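Local coordinates for lysyl-trna-dependent l-ysyl-phosphatidylgycerol synthase (Bacillus licheniformis, PDB 4V36), which transfers lysine from lysyl-tRNA to the membrane lipid phosphatidylglycerol, making lysyl-phosphatidylglycerol, a lipid change associated with bacterial resistance, at residues K8-E13 with R41-S46; K18-L23 with L34-D39; A50-A55 with L76-F81. All blocks are in the same frame, centred on the assembly; numbering follows the deposited sequence.

Interaction 1. Residues K8-E13 with R41-S46; sequences KEIGEE and RFFYSS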
loop_
_atom_site.group_PDB
_atom_site.type_symbol
_atom_site.label_atom_id
_atom_site.label_comp_id
_atom_site.label_asym_id
_atom_site.label_seq_id
_atom_site.Cartn_x
_atom_site.Cartn_y
_atom_site.Cartn_z
ATOM N N LYS A 8 -3.523 -30.999 -5.547
ATOM C CA LYS A 8 -3.097 -29.957 -4.621
ATOM C C LYS A 8 -3.386 -28.572 -5.194
ATOM O O LYS A 8 -3.276 -28.356 -6.401
ATOM C CB LYS A 8 -1.607 -30.100 -4.301
ATOM C CG LYS A 8 -1.110 -29.167 -3.208
ATOM C CD LYS A 8 0.373 -29.361 -2.944
ATOM C CE LYS A 8 0.859 -28.452 -1.825
ATOM N NZ LYS A 8 2.310 -28.635 -1.549
ATOM N N GLU A 9 -3.758 -27.639 -4.323
ATOM C CA GLU A 9 -4.089 -26.285 -4.749
ATOM C C GLU A 9 -2.840 -25.519 -5.182
ATOM O O GLU A 9 -1.746 -25.748 -4.664
ATOM C CB GLU A 9 -4.812 -25.532 -3.628
ATOM C CG GLU A 9 -5.497 -24.254 -4.081
ATOM C CD GLU A 9 -6.495 -24.495 -5.201
ATOM O OE1 GLU A 9 -7.269 -25.471 -5.112
ATOM O OE2 GLU A 9 -6.498 -23.711 -6.174
ATOM N N ILE A 10 -3.019 -24.612 -6.136
ATOM C CA ILE A 10 -1.919 -23.838 -6.702
ATOM C C ILE A 10 -1.285 -22.899 -5.673
ATOM O O ILE A 10 -1.974 -22.340 -4.818
ATOM C CB ILE A 10 -2.402 -23.023 -7.931
ATOM C CG1 ILE A 10 -1.239 -22.291 -8.605
ATOM C CG2 ILE A 10 -3.510 -22.053 -7.538
ATOM C CD1 ILE A 10 -1.645 -21.510 -9.837
ATOM N N GLY A 11 0.035 -22.751 -5.745
ATOM C CA GLY A 11 0.749 -21.825 -4.885
ATOM C C GLY A 11 1.231 -22.441 -3.587
ATOM O O GLY A 11 0.929 -23.595 -3.284
ATOM N N GLU A 12 1.985 -21.660 -2.817
ATOM C CA GLU A 12 2.509 -22.109 -1.534
ATOM C C GLU A 12 1.839 -21.388 -0.371
ATOM O O GLU A 12 1.317 -20.284 -0.529
ATOM C CB GLU A 12 4.022 -21.890 -1.461
ATOM C CG GLU A 12 4.821 -22.576 -2.553
ATOM C CD GLU A 12 6.309 -22.303 -2.432
ATOM O OE1 GLU A 12 6.718 -21.667 -1.436
ATOM O OE2 GLU A 12 7.069 -22.722 -3.331
ATOM N N GLU A 13 1.864 -22.022 0.796
ATOM C CA GLU A 13 1.396 -21.400 2.028
ATOM C C GLU A 13 2.332 -20.251 2.392
ATOM O O GLU A 13 3.549 -20.377 2.247
ATOM C CB GLU A 13 1.336 -22.434 3.159
ATOM C CG GLU A 13 0.483 -22.040 4.358
ATOM C CD GLU A 13 -1.004 -22.218 4.108
ATOM O OE1 GLU A 13 -1.374 -22.724 3.026
ATOM O OE2 GLU A 13 -1.803 -21.857 4.996
ATOM N N ARG A 41 -1.383 -16.213 -0.739
ATOM C CA ARG A 41 -0.559 -17.364 -1.085
ATOM C C ARG A 41 0.627 -16.926 -1.935
ATOM O O ARG A 41 0.574 -15.897 -2.607
ATOM C CB ARG A 41 -1.383 -18.422 -1.822
ATOM C CG ARG A 41 -2.523 -19.001 -0.999
ATOM C CD ARG A 41 -3.184 -20.171 -1.711
ATOM N NE ARG A 41 -2.254 -21.276 -1.932
ATOM C CZ ARG A 41 -2.018 -22.243 -1.051
ATOM N NH1 ARG A 41 -2.643 -22.245 0.119
ATOM N NH2 ARG A 41 -1.155 -23.208 -1.338
ATOM N N PHE A 42 1.700 -17.709 -1.898
ATOM C CA PHE A 42 2.915 -17.362 -2.624
ATOM C C PHE A 42 3.192 -18.335 -3.763
ATOM O O PHE A 42 2.910 -19.529 -3.657
ATOM C CB PHE A 42 4.114 -17.323 -1.672
ATOM C CG PHE A 42 4.026 -16.247 -0.627
ATOM C CD1 PHE A 42 3.265 -15.110 -0.844
ATOM C CD2 PHE A 42 4.708 -16.372 0.571
ATOM C CE1 PHE A 42 3.184 -14.121 0.115
ATOM C CE2 PHE A 42 4.631 -15.386 1.534
ATOM C CZ PHE A 42 3.867 -14.258 1.306
ATOM N N PHE A 43 3.743 -17.815 -4.854
ATOM C CA PHE A 43 4.154 -18.647 -5.978
ATOM C C PHE A 43 5.575 -18.295 -6.399
ATOM O O PHE A 43 5.797 -17.307 -7.099
ATOM C CB PHE A 43 3.194 -18.484 -7.158
ATOM C CG PHE A 43 3.486 -19.407 -8.310
ATOM C CD1 PHE A 43 2.926 -20.673 -8.358
ATOM C CD2 PHE A 43 4.320 -19.011 -9.343
ATOM C CE1 PHE A 43 3.193 -21.526 -9.414
ATOM C CE2 PHE A 43 4.592 -19.859 -10.401
ATOM C CZ PHE A 43 4.027 -21.118 -10.436
ATOM N N TYR A 44 6.534 -19.104 -5.965
ATOM C CA TYR A 44 7.927 -18.896 -6.338
ATOM C C TYR A 44 8.223 -19.553 -7.678
ATOM O O TYR A 44 7.737 -20.648 -7.962
ATOM C CB TYR A 44 8.864 -19.446 -5.262
ATOM C CG TYR A 44 8.830 -18.670 -3.964
ATOM C CD1 TYR A 44 9.674 -17.587 -3.760
ATOM C CD2 TYR A 44 7.955 -19.020 -2.945
ATOM C CE1 TYR A 44 9.647 -16.874 -2.575
ATOM C CE2 TYR A 44 7.920 -18.312 -1.758
ATOM C CZ TYR A 44 8.768 -17.239 -1.579
ATOM O OH TYR A 44 8.739 -16.532 -0.399
ATOM N N SER A 45 9.016 -18.878 -8.501
ATOM C CA SER A 45 9.404 -19.419 -9.796
ATOM C C SER A 45 10.386 -20.570 -9.619
ATOM O O SER A 45 11.026 -20.694 -8.574
ATOM C CB SER A 45 10.017 -18.327 -10.675
ATOM O OG SER A 45 11.147 -17.745 -10.051
ATOM N N SER A 46 10.501 -21.409 -10.643
ATOM C CA SER A 46 11.431 -22.533 -10.612
ATOM C C SER A 46 12.872 -22.039 -10.525
ATOM O O SER A 46 13.745 -22.723 -9.992
ATOM C CB SER A 46 11.246 -23.416 -11.846
ATOM O OG SER A 46 11.428 -22.670 -13.037
#
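R41 reaches across to three residues of 8-13 with the polar end of its side chain. A bend at chi3 (62°) turns R41 NE toward I10 O, to which it donates at 3.1 Å, with the acceptor 29° out of the guanidinium plane. The second bond, from R41 NH2 to G11 O at 2.9 Å, is weak, although G11 O lies in the plane at the guanidinium edge. R41 NH1 forms a salt bridge with E13 OE1 at 3.2 Å, the hydrogen bond within it bent and weak and the carboxylate and guanidinium planes standing 72° apart. One guanidinium face lies over E12 C and E13 N, with E12 O offset toward its rim.

Beside this, E12 and F42 form a single antiparallel hydrogen-bonded bridge, in which F42 N donates to E12 O at 2.9 Å. Strand 41-44 is the outermost strand on this side of the mixed sheet of an acetyltransferase-like domain, and the N-terminal segment runs along its edge without becoming a regular strand. G11 adopts a positive phi that suits glycine, and its CA approaches the edge of the F43 ring. Toward the other end, E12 OE1 comes to the edge of the Y44 ring, 3.3 Å from Y44 CD2. The same oxygen is in a salt bridge with K18 NZ, and K18 also makes a cation-pi contact with Y44. Further out, backbone hydrogen bonds between R41 and F54 and between F43 and I52 fix the strand on its neighbour, while I10 touches A84 of helix 74-87.

Interaction 2. Residues K18-L23 with L34-D39; sequences KLEAFL and LGFLGD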
loop_
_atom_site.group_PDB
_atom_site.type_symbol
_atom_site.label_atom_id
_atom_site.label_comp_id
_atom_site.label_asym_id
_atom_site.label_seq_id
_atom_site.Cartn_x
_atom_site.Cartn_y
_atom_site.Cartn_z
ATOM N N LYS A 18 10.794 -17.588 4.812
ATOM C CA LYS A 18 11.207 -17.726 3.420
ATOM C C LYS A 18 11.020 -16.413 2.668
ATOM O O LYS A 18 11.842 -16.044 1.829
ATOM C CB LYS A 18 10.422 -18.847 2.735
ATOM C CG LYS A 18 10.887 -19.159 1.322
ATOM C CD LYS A 18 10.095 -20.309 0.720
ATOM C CE LYS A 18 10.565 -20.624 -0.692
ATOM N NZ LYS A 18 9.804 -21.754 -1.294
ATOM N N LEU A 19 9.936 -15.708 2.980
ATOM C CA LEU A 19 9.642 -14.430 2.342
ATOM C C LEU A 19 10.672 -13.368 2.717
ATOM O O LEU A 19 11.137 -12.614 1.861
ATOM C CB LEU A 19 8.239 -13.951 2.720
ATOM C CG LEU A 19 7.849 -12.571 2.187
ATOM C CD1 LEU A 19 7.888 -12.553 0.671
ATOM C CD2 LEU A 19 6.477 -12.161 2.694
ATOM N N GLU A 20 11.017 -13.312 3.999
ATOM C CA GLU A 20 11.986 -12.339 4.494
ATOM C C GLU A 20 13.349 -12.546 3.847
ATOM O O GLU A 20 14.018 -11.587 3.464
ATOM C CB GLU A 20 12.109 -12.427 6.017
ATOM C CG GLU A 20 13.125 -11.463 6.607
ATOM C CD GLU A 20 12.810 -10.015 6.282
ATOM O OE1 GLU A 20 11.662 -9.586 6.523
ATOM O OE2 GLU A 20 13.709 -9.307 5.779
ATOM N N ALA A 21 13.753 -13.806 3.730
ATOM C CA ALA A 21 15.025 -14.144 3.107
ATOM C C ALA A 21 15.025 -13.753 1.634
ATOM O O ALA A 21 16.004 -13.209 1.130
ATOM C CB ALA A 21 15.315 -15.629 3.264
ATOM N N PHE A 22 13.915 -14.026 0.957
ATOM C CA PHE A 22 13.790 -13.745 -0.469
ATOM C C PHE A 22 13.865 -12.251 -0.772
ATOM O O PHE A 22 14.578 -11.832 -1.683
ATOM C CB PHE A 22 12.473 -14.317 -1.007
ATOM C CG PHE A 22 12.215 -13.995 -2.455
ATOM C CD1 PHE A 22 12.737 -14.794 -3.459
ATOM C CD2 PHE A 22 11.445 -12.899 -2.811
ATOM C CE1 PHE A 22 12.501 -14.503 -4.790
ATOM C CE2 PHE A 22 11.208 -12.601 -4.140
ATOM C CZ PHE A 22 11.736 -13.405 -5.130
ATOM N N LEU A 23 13.127 -11.455 -0.004
ATOM C CA LEU A 23 12.999 -10.027 -0.276
ATOM C C LEU A 23 14.303 -9.258 -0.081
ATOM O O LEU A 23 14.472 -8.165 -0.623
ATOM C CB LEU A 23 11.905 -9.420 0.606
ATOM C CG LEU A 23 10.474 -9.828 0.251
ATOM C CD1 LEU A 23 9.474 -9.181 1.197
ATOM C CD2 LEU A 23 10.163 -9.473 -1.194
ATOM N N LEU A 34 3.481 -6.521 2.198
ATOM C CA LEU A 34 2.131 -6.939 2.567
ATOM C C LEU A 34 1.996 -8.459 2.648
ATOM O O LEU A 34 0.981 -8.975 3.117
ATOM C CB LEU A 34 1.111 -6.378 1.576
ATOM C CG LEU A 34 0.911 -4.865 1.651
ATOM C CD1 LEU A 34 -0.087 -4.401 0.607
ATOM C CD2 LEU A 34 0.465 -4.461 3.046
ATOM N N GLY A 35 3.022 -9.170 2.194
ATOM C CA GLY A 35 3.035 -10.619 2.269
ATOM C C GLY A 35 3.187 -11.133 3.690
ATOM O O GLY A 35 2.955 -12.311 3.959
ATOM N N PHE A 36 3.572 -10.248 4.604
ATOM C CA PHE A 36 3.752 -10.628 6.001
ATOM C C PHE A 36 2.430 -10.621 6.764
ATOM O O PHE A 36 2.395 -10.906 7.960
ATOM C CB PHE A 36 4.756 -9.699 6.686
ATOM C CG PHE A 36 6.162 -9.845 6.177
ATOM C CD1 PHE A 36 6.903 -10.980 6.467
ATOM C CD2 PHE A 36 6.746 -8.846 5.416
ATOM C CE1 PHE A 36 8.197 -11.118 6.001
ATOM C CE2 PHE A 36 8.040 -8.978 4.948
ATOM C CZ PHE A 36 8.766 -10.115 5.241
ATOM N N LEU A 37 1.347 -10.291 6.067
ATOM C CA LEU A 37 0.016 -10.317 6.665
ATOM C C LEU A 37 -0.503 -11.747 6.750
ATOM O O LEU A 37 -1.395 -12.048 7.540
ATOM C CB LEU A 37 -0.956 -9.449 5.864
ATOM C CG LEU A 37 -0.732 -7.936 5.915
ATOM C CD1 LEU A 37 -1.719 -7.215 5.005
ATOM C CD2 LEU A 37 -0.847 -7.426 7.344
ATOM N N GLY A 38 0.063 -12.622 5.923
ATOM C CA GLY A 38 -0.300 -14.028 5.921
ATOM C C GLY A 38 -1.668 -14.310 5.332
ATOM O O GLY A 38 -2.264 -15.352 5.604
ATOM N N ASP A 39 -2.167 -13.384 4.520
ATOM C CA ASP A 39 -3.488 -13.535 3.918
ATOM C C ASP A 39 -3.398 -13.711 2.406
ATOM O O ASP A 39 -4.399 -13.608 1.697
ATOM C CB ASP A 39 -4.370 -12.332 4.257
ATOM C CG ASP A 39 -3.826 -11.030 3.700
ATOM O OD1 ASP A 39 -2.611 -10.965 3.413
ATOM O OD2 ASP A 39 -4.611 -10.070 3.553
#
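L19 lays its CD2 methyl on the F36 ring in a CH-pi contact, 3.9 Å from the ring centroid and 9° off the normal. Helix 16-25, the first helix of this acetyltransferase-like domain, thereby meets the 3-10 turn 34-36 that follows it and leads on toward strand 41-44. The tight part lies here. L19 CD2 sits over the centre of one ring face and also presses on the backbone, 3.6 Å from G35 C, where G35 has no side chain to keep the helix off. L19 CG is anti to its backbone N, a position that brings CG within 4.0 Å of F36 CZ. L23, one helical turn on, meets the same ring tip to tip, its CD1 4.0 Å from F36 CE2. Both leucines and the ring are buried, and the side chains that meet here are apolar. L19 also rests on L51 and Q53 of strand 50-57, and F36 on Y190 of helix 188-191.

The opposite character appears at E20, which is partly exposed and gives the contact its polar border. A bend at chi2 (59°) turns E20 CD toward the ring, 4.2 Å from F36 CZ, and the carboxylate and ring planes are only 11° apart. E20 CA lies in the ring plane at its edge. The carboxylate approaches the ring obliquely, E20 OE1 standing 3.2 Å from F36 CZ.

Interaction 3. Residues A50-A55 with L76-F81; sequences ALIQFA and LVIKEF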
loop_
_atom_site.group_PDB
_atom_site.type_symbol
_atom_site.label_atom_id
_atom_site.label_comp_id
_atom_site.label_asym_id
_atom_site.label_seq_id
_atom_site.Cartn_x
_atom_site.Cartn_y
_atom_site.Cartn_z
ATOM N N ALA A 50 12.159 -15.102 -8.495
ATOM C CA ALA A 50 10.959 -14.277 -8.605
ATOM C C ALA A 50 9.800 -14.839 -7.785
ATOM O O ALA A 50 9.752 -16.036 -7.498
ATOM C CB ALA A 50 10.555 -14.134 -10.060
ATOM N N LEU A 51 8.864 -13.969 -7.415
ATOM C CA LEU A 51 7.752 -14.361 -6.555
ATOM C C LEU A 51 6.450 -13.640 -6.896
ATOM O O LEU A 51 6.432 -12.426 -7.098
ATOM C CB LEU A 51 8.110 -14.101 -5.090
ATOM C CG LEU A 51 6.977 -14.255 -4.075
ATOM C CD1 LEU A 51 6.493 -15.696 -4.018
ATOM C CD2 LEU A 51 7.420 -13.779 -2.702
ATOM N N ILE A 52 5.361 -14.398 -6.950
ATOM C CA ILE A 52 4.034 -13.831 -7.159
ATOM C C ILE A 52 3.141 -14.066 -5.943
ATOM O O ILE A 52 2.925 -15.206 -5.529
ATOM C CB ILE A 52 3.356 -14.420 -8.412
ATOM C CG1 ILE A 52 3.953 -13.804 -9.677
ATOM C CG2 ILE A 52 1.854 -14.178 -8.373
ATOM C CD1 ILE A 52 3.266 -14.246 -10.952
ATOM N N GLN A 53 2.635 -12.980 -5.370
ATOM C CA GLN A 53 1.700 -13.065 -4.254
ATOM C C GLN A 53 0.275 -12.897 -4.768
ATOM O O GLN A 53 0.010 -12.031 -5.602
ATOM C CB GLN A 53 2.016 -12.006 -3.199
ATOM C CG GLN A 53 3.461 -12.010 -2.736
ATOM C CD GLN A 53 3.737 -10.963 -1.675
ATOM O OE1 GLN A 53 2.821 -10.481 -1.008
ATOM N NE2 GLN A 53 5.006 -10.604 -1.517
ATOM N N PHE A 54 -0.643 -13.718 -4.271
ATOM C CA PHE A 54 -2.008 -13.700 -4.781
ATOM C C PHE A 54 -3.028 -14.215 -3.775
ATOM O O PHE A 54 -2.673 -14.753 -2.727
ATOM C CB PHE A 54 -2.098 -14.529 -6.066
ATOM C CG PHE A 54 -1.851 -15.998 -5.859
ATOM C CD1 PHE A 54 -0.559 -16.494 -5.789
ATOM C CD2 PHE A 54 -2.910 -16.882 -5.740
ATOM C CE1 PHE A 54 -0.329 -17.845 -5.599
ATOM C CE2 PHE A 54 -2.687 -18.234 -5.550
ATOM C CZ PHE A 54 -1.393 -18.715 -5.480
ATOM N N ALA A 55 -4.301 -14.042 -4.111
ATOM C CA ALA A 55 -5.396 -14.578 -3.316
ATOM C C ALA A 55 -6.409 -15.251 -4.232
ATOM O O ALA A 55 -6.597 -14.833 -5.373
ATOM C CB ALA A 55 -6.055 -13.482 -2.498
ATOM N N LEU A 76 9.470 -15.327 -16.610
ATOM C CA LEU A 76 9.430 -16.746 -16.276
ATOM C C LEU A 76 8.347 -17.064 -15.247
ATOM O O LEU A 76 7.577 -18.008 -15.423
ATOM C CB LEU A 76 10.792 -17.209 -15.757
ATOM C CG LEU A 76 10.878 -18.670 -15.309
ATOM C CD1 LEU A 76 10.498 -19.606 -16.446
ATOM C CD2 LEU A 76 12.270 -18.990 -14.794
ATOM N N VAL A 77 8.290 -16.276 -14.177
ATOM C CA VAL A 77 7.343 -16.534 -13.097
ATOM C C VAL A 77 5.904 -16.271 -13.543
ATOM O O VAL A 77 4.980 -16.971 -13.128
ATOM C CB VAL A 77 7.671 -15.687 -11.838
ATOM C CG1 VAL A 77 7.591 -14.195 -12.137
ATOM C CG2 VAL A 77 6.753 -16.061 -10.684
ATOM N N ILE A 78 5.720 -15.275 -14.405
ATOM C CA ILE A 78 4.399 -14.962 -14.936
ATOM C C ILE A 78 3.939 -16.081 -15.861
ATOM O O ILE A 78 2.772 -16.474 -15.847
ATOM C CB ILE A 78 4.397 -13.617 -15.689
ATOM C CG1 ILE A 78 4.672 -12.468 -14.716
ATOM C CG2 ILE A 78 3.068 -13.394 -16.395
ATOM C CD1 ILE A 78 4.784 -11.120 -15.383
ATOM N N LYS A 79 4.873 -16.602 -16.650
ATOM C CA LYS A 79 4.592 -17.704 -17.562
ATOM C C LYS A 79 4.183 -18.964 -16.804
ATOM O O LYS A 79 3.205 -19.620 -17.156
ATOM C CB LYS A 79 5.813 -17.989 -18.439
ATOM C CG LYS A 79 5.616 -19.097 -19.459
ATOM C CD LYS A 79 6.867 -19.277 -20.306
ATOM C CE LYS A 79 6.689 -20.372 -21.344
ATOM N NZ LYS A 79 7.917 -20.551 -22.166
ATOM N N GLU A 80 4.937 -19.291 -15.758
ATOM C CA GLU A 80 4.667 -20.479 -14.956
ATOM C C GLU A 80 3.366 -20.356 -14.168
ATOM O O GLU A 80 2.591 -21.309 -14.081
ATOM C CB GLU A 80 5.828 -20.753 -13.997
ATOM C CG GLU A 80 7.125 -21.140 -14.687
ATOM C CD GLU A 80 8.280 -21.284 -13.716
ATOM O OE1 GLU A 80 8.111 -20.927 -12.531
ATOM O OE2 GLU A 80 9.358 -21.754 -14.136
ATOM N N PHE A 81 3.133 -19.179 -13.593
ATOM C CA PHE A 81 1.937 -18.940 -12.792
ATOM C C PHE A 81 0.671 -19.027 -13.638
ATOM O O PHE A 81 -0.304 -19.664 -13.243
ATOM C CB PHE A 81 2.018 -17.574 -12.105
ATOM C CG PHE A 81 0.832 -17.260 -11.238
ATOM C CD1 PHE A 81 0.701 -17.835 -9.986
ATOM C CD2 PHE A 81 -0.149 -16.384 -11.674
ATOM C CE1 PHE A 81 -0.389 -17.548 -9.186
ATOM C CE2 PHE A 81 -1.240 -16.094 -10.877
ATOM C CZ PHE A 81 -1.360 -16.676 -9.632
#
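I52 points from strand 50-55 toward helix 76-81 and divides its branches between V77 and F81. From CB, which is directed at the helix, the CG2 branch is anti to the backbone N and ends over the F81 ring, 4.1 Å from the centroid and 7° off the normal, a CH-pi contact over the ring centre. The other branch starts with I52 CG1, anti to the carbonyl carbon, which touches V77 CG2 at 3.7 Å. Its tip, I52 CD1, lies 3.7 Å from F81 CB and 3.9 Å from V77 CG2, and also approaches the I78 backbone at CA. The isoleucine thus sits between V77 and F81, one helical turn apart.

On either side of it along the strand, A50 and F54 complete the row that faces the helix. A50 CB meets V77 CG1 at 3.6 Å. F54 offers a ring face to the edge of F81 in an edge-to-face pair, with centroids 5.0 Å apart and planes at 60°. The touching atom, F81 CE1, stands over the F54 ring offset toward its rim, 3.6 Å from F54 CD1. All these residues are buried, and the side chains that meet are apolar.

The axes of segments 50-55 and 76-81 approach to 8.4 Å at a crossing angle of -48°. Helix 74-87 is the connection of a beta-alpha-beta crossover between the parallel neighbours 60-69 and 91-97, and here it reaches beyond them to strand 50-57. F81 also packs on L61 and V63 of strand 60-69 and meets F43 of strand 41-44, whereas L51 and Q53 turn away from the helix, toward the side covered by helix 16-25.

How the interactions relate
From the N terminus, residues 8-13 pair with strand 41-44, so interaction 1 closes a loop that contains helix 16-25 and the turn after it. Interaction 2 is nested within that loop, folding 34-39 back onto the helix before the chain enters strand 41-44. Interaction 3 follows in series: the chain passes through strands 50-57 and 60-69 and closes on helix 74-87. Strands 41-44 and 50-57 are sheet neighbours, which joins interactions 1 and 3. The F42 ring packs on L19 and G35 to join interactions 1 and 2, and F22 packs on L51 to join interactions 2 and 3. Together they tie the N-terminal tail and two helices to one end of the sheet.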